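Local coordinates for hypothetical protein Atu0120 (Agrobacterium tumefaciens, PDB 2I6H) that is of unknown function but belongs to the bacterial DUF924 family and folds into helices without any strand, at residues Asp36-Ala41 with Ala51-His56; Ala32-Phe37 with Asp59-Ala64; Phe176-His181 with Glu189-Glu194; Leu89-Pro94 with Tyr136-His141. All blocks are in the same frame, centred on the assembly; numbering follows the deposited sequence.

Overall arrangement
Contacts 1 and 2 join the same two helices, 29-41 and 51-69, in successive layers whose centres lie 9 Å apart and which share Phe37; both are largely buried, made of aromatic and aliphatic groups, with only the Asp33-Arg60 side of contact 2 turning polar. The centre of contact 4 lies about 1 Å from that of the chain, yet it is polar, a carboxylate-imidazole pair between helix 80-97 and the short helix 137-140. It touches contact 1 through Gln92 on Trp38 and contact 2 through Leu89 and Phe93. Contact 3, partly buried, its centre about 21 Å from that of the chain, ties a loop to the C-terminal helix by a salt bridge and packs Phe179 against Ser140 of contact 4.

Contact 1. Residues Asp36-Ala41 with Ala51-His56; sequences DFWKKA and AAFDNH
The imidazole of His56 takes the rim of Phe37 on one face: Phe37 CE1 stands over the middle of that ring, 3.6 Å from His56 CE1. With the planes at 82° this is a T-shaped pair in which Phe37 supplies the edge and His56 the face. Phe37 meets Phe53 quite differently. Their rings lie rim to rim, tilted by just 14° with centroids 5.6 Å apart, neither over the other's face, and the closest atoms are Phe37 CZ and Phe53 CE1 at 3.4 Å. At another part of its rim Phe53 receives Trp38, whose CZ3 lies near the plane of the phenyl ring, 3.6 Å from Phe53 CZ; the indole itself is inclined to that ring. Ala41 CB adds a methyl against Phe53 CE1 at 3.6 Å.

Together Phe37, Trp38, Phe53 and His56 form an aromatic cluster between two nearly antiparallel helices, 29-41 and 51-69, whose short segments run at 167° to each other. The local axes come no nearer than 12.7 Å, a gap that the large rings span. Phe53 reaches across because its CG is trans to the backbone N, which brings the end of the ring nearer to helix 29-41 than its CB direction alone would suggest. Beyond the pair, Trp38 stacks on Trp46 and rests on Leu88 and Gln92 of helix 80-97, while Phe53 leans on Asn96 of that helix. His56, unlike the three buried rings, is exposed.

Contact 2. Residues Ala32-Phe37 with Asp59-Ala64; sequences ADIVDF and DRFRDA
Phe61 is enclosed by hydrocarbon on both faces. Ile34 CG1 sits over the centre of one, 3.5 Å from the centroid of the Phe61 ring and 11° off its normal, a CH-pi contact; Arg60 CB covers the opposite face. Ile34 offers this methylene with CG1 trans to the carbonyl carbon, and its CD1 continues to Ala64 CB at 4.2 Å.

The aromatic contact is T-shaped: the edge of Phe61 points at the face of Phe37, with the planes at 85° and Phe61 CE2 3.6 Å from Phe37 CG.

The polar contacts run through water. Arg60, bent at chi2 and chi3, brings one guanidinium face against Phe61 CZ. One water bridges Arg60 NH1 to Asp33 O, to which it donates at 2.7 Å; a second accepts from Arg60 NH2 and donates to Asp33 OD2, both at 2.9 Å. Asp33 OD2 and Arg60 NH2 remain 4.2 Å apart, too far for a direct salt bridge, although their opposite charges probably attract.

The two segments run roughly antiparallel, crossing at -142°, and both reach helix 80-97, where Ile34 touches Leu88 and Leu89, and Ala64 also meets Leu89.

Contact 3. Residues Phe176-His181 with Glu189-Glu194; sequences FGRFPH and ETTPEE
Arg178 and Glu194 approach at about a right angle, yet their flat ends lie nearly coplanar, the guanidinium and carboxylate planes differing by 27°. The grip is side-on and bidentate: Arg178 NE donates to Glu194 OE2 at 2.8 Å and Arg178 NH2 to Glu194 OE1 at 2.9 Å. Both bonds are nearly straight, and both use the syn lone pair of the oxygen. Arg178 NH2 also donates to Glu189 O at 2.8 Å, a more bent bond that reaches the carbonyl from 35° out of its plane. The arginine arm is extended from CG to NE, after a first torsion of 65° that sets CG between the backbone N and the carbonyl carbon.

Two apolar groups rest against the Glu194 chain. Its CG touches Phe176 CD1 at 3.5 Å, where the phenyl ring and the glutamate chain run past each other in opposite directions, and Pro180 CG at 3.6 Å, where the proline crosses the chain. A water donates to both Phe176 O and Glu194 OE2, linking the end of helix 160-176 to the carboxylate.

Thr191 is the N-cap of helix 192-199. Glu194 N donates to Thr191 OG1, and Thr191 N returns a bond of 3.1 Å to Glu194 OE1 from above the carboxylate plane, completing a capping box. Asn183 adds a further donor to OE1. One buried carboxylate therefore completes the capping box of its own helix and, by binding Arg178, anchors the 176-181 loop; the arginine together with these N-H donors would be expected to favour its ionised form.

Contact 4. Residues Leu89-Pro94 with Tyr136-His141; sequences LLDQFP and YLPFSH
Asp91 lays its carboxylate nearly coplanar with the imidazole of His141, at its edge, the two planes 16° apart although the side chains cross at about a right angle. His141 ND1 donates to Asp91 OD1 at 2.6 Å; the bond is nearly straight at 168°, lies in the ring plane and uses the syn lone pair of the oxygen. The other oxygen is taken from the anti side, out of the carboxylate plane: Gln92 NE2 donates to Asp91 OD2 at 2.9 Å, with the oxygen in the plane of the amide. Each carboxylate oxygen thus has its own donor, and the two bonds together would restrict rotation of the group. Gln92 bends at chi2, which turns its amide back to its neighbour and brings NE2 to 3.6 Å from Leu137 CD1.

This His-carboxylate pair joins helix 80-97, at its wider pi-type turn 89-92, to the short helix 137-140 near the centre of the all-helical fold. Asp91 reaches across with CG trans to the backbone N (chi1 -179°). Apolar atoms border the carboxylate: Leu137 CB is 3.5 Å from Asp91 OD2, and Pro138 CG is 3.9 Å from Asp91 CG. Leu137 O lies above one face of the His141 ring, toward its rim. Helix 145-155 flanks Phe139 and Ser140 on the far segment, and Arg182 donates to His141 O.

Contact 1. Residues Asp36-Ala41 with Ala51-His56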
# COMPACT_ATOMS: atom_id res chain seq x y z
N ASP A 36 0.25 -21.23 6.70
CA ASP A 36 1.73 -21.35 6.66
C ASP A 36 2.31 -20.93 5.29
O ASP A 36 3.30 -20.22 5.20
CB ASP A 36 2.13 -22.80 6.95
CG ASP A 36 2.10 -23.13 8.43
OD1 ASP A 36 1.86 -22.21 9.25
OD2 ASP A 36 2.31 -24.32 8.74
N PHE A 37 1.70 -21.45 4.23
CA PHE A 37 2.09 -21.07 2.86
C PHE A 37 2.02 -19.53 2.66
O PHE A 37 2.93 -18.92 2.10
CB PHE A 37 1.15 -21.79 1.89
CG PHE A 37 1.20 -21.25 0.46
CD1 PHE A 37 2.09 -21.77 -0.47
CD2 PHE A 37 0.32 -20.25 0.05
CE1 PHE A 37 2.12 -21.27 -1.80
CE2 PHE A 37 0.35 -19.73 -1.27
CZ PHE A 37 1.24 -20.25 -2.18
N TRP A 38 0.91 -18.94 3.09
CA TRP A 38 0.71 -17.49 2.95
C TRP A 38 1.78 -16.70 3.73
O TRP A 38 2.39 -15.72 3.20
CB TRP A 38 -0.69 -17.12 3.40
CG TRP A 38 -1.20 -15.76 2.82
CD1 TRP A 38 -1.41 -14.60 3.51
CD2 TRP A 38 -1.52 -15.48 1.45
NE1 TRP A 38 -1.85 -13.60 2.66
CE2 TRP A 38 -1.94 -14.12 1.39
CE3 TRP A 38 -1.50 -16.25 0.27
CZ2 TRP A 38 -2.32 -13.50 0.20
CZ3 TRP A 38 -1.90 -15.63 -0.93
CH2 TRP A 38 -2.31 -14.27 -0.95
N LYS A 39 2.01 -17.10 4.98
CA LYS A 39 2.98 -16.39 5.83
C LYS A 39 4.39 -16.49 5.22
O LYS A 39 5.13 -15.49 5.14
CB LYS A 39 2.94 -16.96 7.25
CG LYS A 39 1.63 -16.60 8.03
CD LYS A 39 1.77 -17.23 9.45
CE LYS A 39 0.57 -17.03 10.33
NZ LYS A 39 0.60 -17.86 11.64
N LYS A 40 4.72 -17.67 4.73
CA LYS A 40 6.05 -17.90 4.13
C LYS A 40 6.25 -17.05 2.88
O LYS A 40 7.33 -16.43 2.72
CB LYS A 40 6.24 -19.37 3.81
CG LYS A 40 7.68 -19.74 3.43
CD LYS A 40 7.78 -21.26 3.26
CE LYS A 40 9.22 -21.72 3.14
NZ LYS A 40 9.87 -21.21 1.91
N ALA A 41 5.22 -16.96 2.04
CA ALA A 41 5.26 -16.14 0.81
C ALA A 41 5.46 -14.66 1.13
O ALA A 41 6.34 -14.02 0.55
CB ALA A 41 3.98 -16.36 -0.03
N ALA A 51 3.69 -14.53 -11.79
CA ALA A 51 3.06 -15.74 -12.34
C ALA A 51 3.55 -17.04 -11.67
O ALA A 51 2.79 -18.01 -11.61
CB ALA A 51 3.20 -15.82 -13.86
N ALA A 52 4.81 -17.06 -11.19
CA ALA A 52 5.33 -18.26 -10.52
C ALA A 52 4.54 -18.46 -9.21
O ALA A 52 4.19 -19.59 -8.84
CB ALA A 52 6.86 -18.08 -10.20
N PHE A 53 4.28 -17.36 -8.50
CA PHE A 53 3.50 -17.47 -7.27
C PHE A 53 2.07 -17.95 -7.60
O PHE A 53 1.52 -18.82 -6.92
CB PHE A 53 3.47 -16.14 -6.53
CG PHE A 53 2.62 -16.18 -5.27
CD1 PHE A 53 3.01 -16.97 -4.17
CD2 PHE A 53 1.40 -15.50 -5.23
CE1 PHE A 53 2.18 -17.04 -3.02
CE2 PHE A 53 0.59 -15.54 -4.08
CZ PHE A 53 0.99 -16.32 -2.98
N ASP A 54 1.49 -17.43 -8.69
CA ASP A 54 0.13 -17.85 -9.07
C ASP A 54 0.13 -19.37 -9.29
O ASP A 54 -0.76 -20.10 -8.81
CB ASP A 54 -0.30 -17.15 -10.36
CG ASP A 54 -0.45 -15.63 -10.20
OD1 ASP A 54 -0.53 -15.12 -9.07
OD2 ASP A 54 -0.51 -14.93 -11.24
N ASN A 55 1.13 -19.83 -10.04
CA ASN A 55 1.31 -21.27 -10.35
C ASN A 55 1.43 -22.08 -9.07
O ASN A 55 0.81 -23.16 -8.91
CB ASN A 55 2.62 -21.47 -11.13
CG ASN A 55 2.42 -21.52 -12.63
OD1 ASN A 55 1.72 -20.69 -13.19
ND2 ASN A 55 3.08 -22.46 -13.29
N HIS A 56 2.26 -21.59 -8.17
CA HIS A 56 2.53 -22.28 -6.96
C HIS A 56 1.25 -22.41 -6.08
O HIS A 56 0.95 -23.49 -5.54
CB HIS A 56 3.66 -21.49 -6.25
CG HIS A 56 4.17 -22.13 -5.00
ND1 HIS A 56 5.02 -21.48 -4.14
CD2 HIS A 56 3.96 -23.37 -4.48
CE1 HIS A 56 5.33 -22.28 -3.14
NE2 HIS A 56 4.69 -23.43 -3.31

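Contact 2. Residues Ala32-Phe37 with Asp59-Ala64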
# COMPACT_ATOMS: atom_id res chain seq x y z
N ALA A 32 -4.16 -25.04 8.29
CA ALA A 32 -2.87 -24.58 8.82
C ALA A 32 -1.82 -24.50 7.69
O ALA A 32 -1.00 -23.58 7.66
CB ALA A 32 -2.38 -25.49 9.95
N ASP A 33 -1.83 -25.49 6.81
CA ASP A 33 -0.95 -25.47 5.62
C ASP A 33 -1.17 -24.23 4.78
O ASP A 33 -0.19 -23.67 4.27
CB ASP A 33 -1.17 -26.71 4.71
CG ASP A 33 -0.68 -28.02 5.34
OD1 ASP A 33 0.03 -27.97 6.37
OD2 ASP A 33 -1.01 -29.10 4.78
N ILE A 34 -2.43 -23.83 4.56
CA ILE A 34 -2.72 -22.67 3.70
C ILE A 34 -2.12 -21.42 4.36
O ILE A 34 -1.44 -20.61 3.71
CB ILE A 34 -4.26 -22.53 3.46
CG1 ILE A 34 -4.72 -23.67 2.53
CG2 ILE A 34 -4.61 -21.14 2.93
CD1 ILE A 34 -6.25 -23.92 2.61
N VAL A 35 -2.38 -21.29 5.66
CA VAL A 35 -1.91 -20.12 6.39
C VAL A 35 -0.37 -20.09 6.41
O VAL A 35 0.24 -19.04 6.12
CB VAL A 35 -2.53 -20.03 7.81
CG1 VAL A 35 -1.89 -18.85 8.60
CG2 VAL A 35 -4.09 -19.83 7.70
N ASP A 36 0.25 -21.23 6.70
CA ASP A 36 1.73 -21.35 6.66
C ASP A 36 2.31 -20.93 5.29
O ASP A 36 3.30 -20.22 5.20
CB ASP A 36 2.13 -22.80 6.95
CG ASP A 36 2.10 -23.13 8.43
OD1 ASP A 36 1.86 -22.21 9.25
OD2 ASP A 36 2.31 -24.32 8.74
N PHE A 37 1.70 -21.45 4.23
CA PHE A 37 2.09 -21.07 2.86
C PHE A 37 2.02 -19.53 2.66
O PHE A 37 2.93 -18.92 2.10
CB PHE A 37 1.15 -21.79 1.89
CG PHE A 37 1.20 -21.25 0.46
CD1 PHE A 37 2.09 -21.77 -0.47
CD2 PHE A 37 0.32 -20.25 0.05
CE1 PHE A 37 2.12 -21.27 -1.80
CE2 PHE A 37 0.35 -19.73 -1.27
CZ PHE A 37 1.24 -20.25 -2.18
N ASP A 59 -1.02 -24.96 -7.72
CA ASP A 59 -0.53 -26.32 -7.51
C ASP A 59 -0.89 -26.85 -6.12
O ASP A 59 -1.33 -28.00 -5.98
CB ASP A 59 0.98 -26.39 -7.76
CG ASP A 59 1.56 -27.81 -7.59
OD1 ASP A 59 0.96 -28.78 -8.08
OD2 ASP A 59 2.65 -27.94 -7.00
N ARG A 60 -0.70 -26.02 -5.10
CA ARG A 60 -0.99 -26.42 -3.70
C ARG A 60 -2.51 -26.55 -3.42
O ARG A 60 -2.94 -27.56 -2.85
CB ARG A 60 -0.38 -25.40 -2.71
CG ARG A 60 1.17 -25.40 -2.64
CD ARG A 60 1.81 -26.60 -1.96
NE ARG A 60 1.21 -27.02 -0.69
CZ ARG A 60 1.55 -26.62 0.53
NH1 ARG A 60 2.51 -25.72 0.74
NH2 ARG A 60 0.91 -27.14 1.59
N PHE A 61 -3.27 -25.53 -3.79
CA PHE A 61 -4.58 -25.29 -3.16
C PHE A 61 -5.79 -25.20 -4.08
O PHE A 61 -6.87 -24.82 -3.62
CB PHE A 61 -4.49 -24.13 -2.14
CG PHE A 61 -3.46 -24.35 -1.06
CD1 PHE A 61 -3.48 -25.55 -0.31
CD2 PHE A 61 -2.47 -23.39 -0.81
CE1 PHE A 61 -2.50 -25.80 0.69
CE2 PHE A 61 -1.51 -23.60 0.18
CZ PHE A 61 -1.51 -24.82 0.94
N ARG A 62 -5.62 -25.56 -5.36
CA ARG A 62 -6.81 -25.60 -6.24
C ARG A 62 -7.92 -26.47 -5.62
O ARG A 62 -9.06 -26.04 -5.56
CB ARG A 62 -6.48 -26.09 -7.67
CG ARG A 62 -7.71 -26.18 -8.55
CD ARG A 62 -8.26 -27.61 -8.57
NE ARG A 62 -9.46 -27.71 -9.42
CZ ARG A 62 -10.53 -28.44 -9.14
NH1 ARG A 62 -11.57 -28.41 -9.97
NH2 ARG A 62 -10.57 -29.23 -8.05
N ASP A 63 -7.59 -27.68 -5.17
CA ASP A 63 -8.63 -28.58 -4.62
C ASP A 63 -9.32 -27.97 -3.40
O ASP A 63 -10.54 -28.07 -3.26
CB ASP A 63 -8.06 -29.97 -4.28
CG ASP A 63 -7.78 -30.79 -5.52
OD1 ASP A 63 -8.26 -30.41 -6.63
OD2 ASP A 63 -7.06 -31.81 -5.39
N ALA A 64 -8.50 -27.34 -2.54
CA ALA A 64 -9.01 -26.67 -1.36
C ALA A 64 -9.99 -25.55 -1.75
O ALA A 64 -11.06 -25.41 -1.10
CB ALA A 64 -7.87 -26.13 -0.52
O HOH W 1 2.19 -24.95 3.79
O HOH W 2 -1.17 -29.16 1.93

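Contact 3. Residues Phe176-His181 with Glu189-Glu194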
# COMPACT_ATOMS: atom_id res chain seq x y z
N PHE A 176 -19.73 4.76 -9.52
CA PHE A 176 -20.32 3.97 -10.61
C PHE A 176 -21.31 2.91 -10.17
O PHE A 176 -22.04 2.32 -11.02
CB PHE A 176 -19.21 3.32 -11.44
CG PHE A 176 -18.30 4.31 -12.09
CD1 PHE A 176 -18.81 5.23 -13.02
CD2 PHE A 176 -16.94 4.35 -11.75
CE1 PHE A 176 -17.97 6.18 -13.63
CE2 PHE A 176 -16.09 5.29 -12.36
CZ PHE A 176 -16.61 6.20 -13.30
N GLY A 177 -21.31 2.60 -8.88
CA GLY A 177 -22.06 1.45 -8.34
C GLY A 177 -21.43 0.07 -8.61
O GLY A 177 -21.97 -0.96 -8.20
N ARG A 178 -20.25 0.07 -9.22
CA ARG A 178 -19.56 -1.16 -9.62
C ARG A 178 -18.14 -0.81 -10.10
O ARG A 178 -17.79 0.37 -10.23
CB ARG A 178 -20.35 -1.84 -10.76
CG ARG A 178 -20.40 -1.01 -12.04
CD ARG A 178 -21.42 -1.59 -13.05
NE ARG A 178 -21.38 -0.88 -14.33
CZ ARG A 178 -22.14 -1.24 -15.38
NH1 ARG A 178 -22.99 -2.25 -15.30
NH2 ARG A 178 -22.02 -0.59 -16.52
N PHE A 179 -17.35 -1.84 -10.41
CA PHE A 179 -16.00 -1.65 -10.92
C PHE A 179 -16.05 -1.77 -12.43
O PHE A 179 -16.23 -2.89 -12.96
CB PHE A 179 -15.05 -2.71 -10.34
CG PHE A 179 -14.82 -2.53 -8.87
CD1 PHE A 179 -14.02 -1.48 -8.40
CD2 PHE A 179 -15.40 -3.40 -7.96
CE1 PHE A 179 -13.82 -1.31 -7.00
CE2 PHE A 179 -15.20 -3.26 -6.58
CZ PHE A 179 -14.41 -2.22 -6.10
N PRO A 180 -15.94 -0.64 -13.13
CA PRO A 180 -16.01 -0.66 -14.60
C PRO A 180 -14.95 -1.52 -15.24
O PRO A 180 -15.21 -2.02 -16.34
CB PRO A 180 -15.77 0.83 -14.97
CG PRO A 180 -16.31 1.55 -13.82
CD PRO A 180 -15.78 0.74 -12.65
N HIS A 181 -13.79 -1.70 -14.59
CA HIS A 181 -12.77 -2.61 -15.13
C HIS A 181 -13.29 -4.05 -15.35
O HIS A 181 -12.71 -4.80 -16.13
CB HIS A 181 -11.49 -2.61 -14.27
CG HIS A 181 -10.54 -1.48 -14.58
ND1 HIS A 181 -9.82 -1.41 -15.76
CD2 HIS A 181 -10.19 -0.38 -13.87
CE1 HIS A 181 -9.06 -0.33 -15.75
NE2 HIS A 181 -9.27 0.31 -14.62
N GLU A 189 -22.65 -3.54 -20.23
CA GLU A 189 -22.55 -2.38 -21.09
C GLU A 189 -21.92 -1.22 -20.33
O GLU A 189 -22.43 -0.79 -19.31
CB GLU A 189 -23.93 -1.99 -21.62
CG GLU A 189 -24.62 -3.07 -22.46
CD GLU A 189 -25.92 -2.59 -23.06
OE1 GLU A 189 -25.89 -1.62 -23.86
OE2 GLU A 189 -26.98 -3.18 -22.75
N THR A 190 -20.81 -0.74 -20.86
CA THR A 190 -20.01 0.32 -20.29
C THR A 190 -20.69 1.65 -20.59
O THR A 190 -21.07 1.90 -21.74
CB THR A 190 -18.60 0.24 -20.89
OG1 THR A 190 -17.96 -0.94 -20.39
CG2 THR A 190 -17.77 1.45 -20.55
N THR A 191 -20.90 2.46 -19.57
CA THR A 191 -21.58 3.76 -19.78
C THR A 191 -20.58 4.78 -20.30
O THR A 191 -19.37 4.56 -20.22
CB THR A 191 -22.21 4.31 -18.50
OG1 THR A 191 -21.17 4.75 -17.62
CG2 THR A 191 -23.14 3.29 -17.82
N PRO A 192 -21.08 5.91 -20.87
CA PRO A 192 -20.16 6.97 -21.32
C PRO A 192 -19.16 7.43 -20.26
O PRO A 192 -17.96 7.56 -20.55
CB PRO A 192 -21.11 8.13 -21.70
CG PRO A 192 -22.39 7.42 -22.13
CD PRO A 192 -22.49 6.20 -21.21
N GLU A 193 -19.63 7.68 -19.04
CA GLU A 193 -18.72 8.11 -17.95
C GLU A 193 -17.72 7.04 -17.52
O GLU A 193 -16.56 7.34 -17.23
CB GLU A 193 -19.49 8.68 -16.73
CG GLU A 193 -20.86 8.02 -16.46
CD GLU A 193 -21.98 8.57 -17.44
OE1 GLU A 193 -22.23 9.85 -17.44
OE2 GLU A 193 -22.61 7.74 -18.20
N GLU A 194 -18.17 5.79 -17.47
CA GLU A 194 -17.26 4.68 -17.26
C GLU A 194 -16.24 4.59 -18.40
O GLU A 194 -15.06 4.38 -18.16
CB GLU A 194 -18.04 3.38 -17.16
CG GLU A 194 -18.79 3.23 -15.84
CD GLU A 194 -19.60 1.95 -15.78
OE1 GLU A 194 -19.81 1.33 -16.86
OE2 GLU A 194 -20.04 1.58 -14.67
O HOH W 3 -22.12 2.92 -13.66
O HOH W 4 -24.59 -2.93 -17.87

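Contact 4. Residues Leu89-Pro94 with Tyr136-His141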
# COMPACT_ATOMS: atom_id res chain seq x y z
N LEU A 89 -8.58 -18.67 0.38
CA LEU A 89 -9.13 -19.51 -0.69
C LEU A 89 -10.23 -18.84 -1.55
O LEU A 89 -10.33 -19.12 -2.77
CB LEU A 89 -9.73 -20.75 -0.08
CG LEU A 89 -8.71 -21.72 0.54
CD1 LEU A 89 -9.48 -22.84 1.20
CD2 LEU A 89 -7.75 -22.29 -0.60
N LEU A 90 -11.06 -17.99 -0.92
CA LEU A 90 -12.28 -17.51 -1.60
C LEU A 90 -12.20 -16.08 -2.12
O LEU A 90 -12.97 -15.71 -3.03
CB LEU A 90 -13.51 -17.68 -0.71
CG LEU A 90 -13.83 -19.15 -0.36
CD1 LEU A 90 -14.89 -19.19 0.69
CD2 LEU A 90 -14.25 -19.95 -1.65
N ASP A 91 -11.25 -15.31 -1.60
CA ASP A 91 -11.01 -13.95 -2.02
C ASP A 91 -9.66 -13.78 -2.75
O ASP A 91 -9.60 -13.09 -3.77
CB ASP A 91 -11.08 -12.99 -0.80
CG ASP A 91 -10.86 -11.51 -1.21
OD1 ASP A 91 -11.80 -10.88 -1.77
OD2 ASP A 91 -9.72 -11.03 -1.00
N GLN A 92 -8.60 -14.38 -2.21
CA GLN A 92 -7.28 -14.23 -2.84
C GLN A 92 -7.00 -15.19 -3.99
O GLN A 92 -6.65 -14.76 -5.11
CB GLN A 92 -6.18 -14.32 -1.78
CG GLN A 92 -6.21 -13.17 -0.80
CD GLN A 92 -5.88 -11.88 -1.47
OE1 GLN A 92 -4.75 -11.66 -1.87
NE2 GLN A 92 -6.90 -11.00 -1.65
N PHE A 93 -7.18 -16.48 -3.71
CA PHE A 93 -6.94 -17.54 -4.73
C PHE A 93 -7.51 -17.22 -6.13
O PHE A 93 -6.78 -17.32 -7.13
CB PHE A 93 -7.44 -18.90 -4.21
CG PHE A 93 -7.12 -20.05 -5.13
CD1 PHE A 93 -5.97 -20.86 -4.89
CD2 PHE A 93 -7.93 -20.33 -6.25
CE1 PHE A 93 -5.66 -21.94 -5.75
CE2 PHE A 93 -7.63 -21.41 -7.11
CZ PHE A 93 -6.48 -22.22 -6.87
N PRO A 94 -8.79 -16.80 -6.23
CA PRO A 94 -9.37 -16.52 -7.56
C PRO A 94 -8.65 -15.39 -8.29
O PRO A 94 -8.50 -15.43 -9.51
CB PRO A 94 -10.82 -16.07 -7.24
CG PRO A 94 -11.12 -16.62 -5.91
CD PRO A 94 -9.79 -16.59 -5.16
N TYR A 136 -10.79 -8.20 5.46
CA TYR A 136 -11.47 -6.94 5.06
C TYR A 136 -11.56 -6.79 3.54
O TYR A 136 -12.46 -6.14 3.00
CB TYR A 136 -10.72 -5.73 5.67
CG TYR A 136 -10.52 -5.83 7.18
CD1 TYR A 136 -11.38 -6.61 7.99
CD2 TYR A 136 -9.50 -5.09 7.79
CE1 TYR A 136 -11.17 -6.65 9.40
CE2 TYR A 136 -9.28 -5.13 9.18
CZ TYR A 136 -10.12 -5.90 9.96
OH TYR A 136 -9.91 -5.94 11.34
N LEU A 137 -10.59 -7.40 2.85
CA LEU A 137 -10.54 -7.30 1.40
C LEU A 137 -11.84 -7.75 0.70
O LEU A 137 -12.20 -7.14 -0.33
CB LEU A 137 -9.30 -8.03 0.82
CG LEU A 137 -7.96 -7.34 1.18
CD1 LEU A 137 -6.80 -8.21 0.70
CD2 LEU A 137 -7.90 -5.97 0.50
N PRO A 138 -12.54 -8.80 1.20
CA PRO A 138 -13.82 -9.16 0.56
C PRO A 138 -14.79 -7.95 0.52
O PRO A 138 -15.56 -7.82 -0.43
CB PRO A 138 -14.35 -10.33 1.42
CG PRO A 138 -13.10 -10.99 1.92
CD PRO A 138 -12.20 -9.76 2.27
N PHE A 139 -14.72 -7.07 1.52
CA PHE A 139 -15.61 -5.89 1.52
C PHE A 139 -15.16 -4.88 0.45
O PHE A 139 -16.00 -4.33 -0.26
CB PHE A 139 -15.72 -5.30 2.92
CG PHE A 139 -16.27 -6.28 3.92
CD1 PHE A 139 -17.64 -6.59 3.90
CD2 PHE A 139 -15.42 -6.94 4.83
CE1 PHE A 139 -18.19 -7.52 4.84
CE2 PHE A 139 -15.95 -7.88 5.75
CZ PHE A 139 -17.34 -8.16 5.74
N SER A 140 -13.84 -4.70 0.30
CA SER A 140 -13.31 -3.83 -0.76
C SER A 140 -13.66 -4.37 -2.15
O SER A 140 -13.75 -3.62 -3.13
CB SER A 140 -11.80 -3.71 -0.62
OG SER A 140 -11.50 -2.79 0.42
N HIS A 141 -13.82 -5.69 -2.26
CA HIS A 141 -14.06 -6.33 -3.56
C HIS A 141 -15.52 -6.42 -3.95
O HIS A 141 -15.83 -6.81 -5.07
CB HIS A 141 -13.39 -7.72 -3.60
CG HIS A 141 -11.89 -7.67 -3.51
ND1 HIS A 141 -11.15 -8.67 -2.92
CD2 HIS A 141 -11.01 -6.73 -3.93
CE1 HIS A 141 -9.86 -8.34 -2.97
NE2 HIS A 141 -9.75 -7.17 -3.59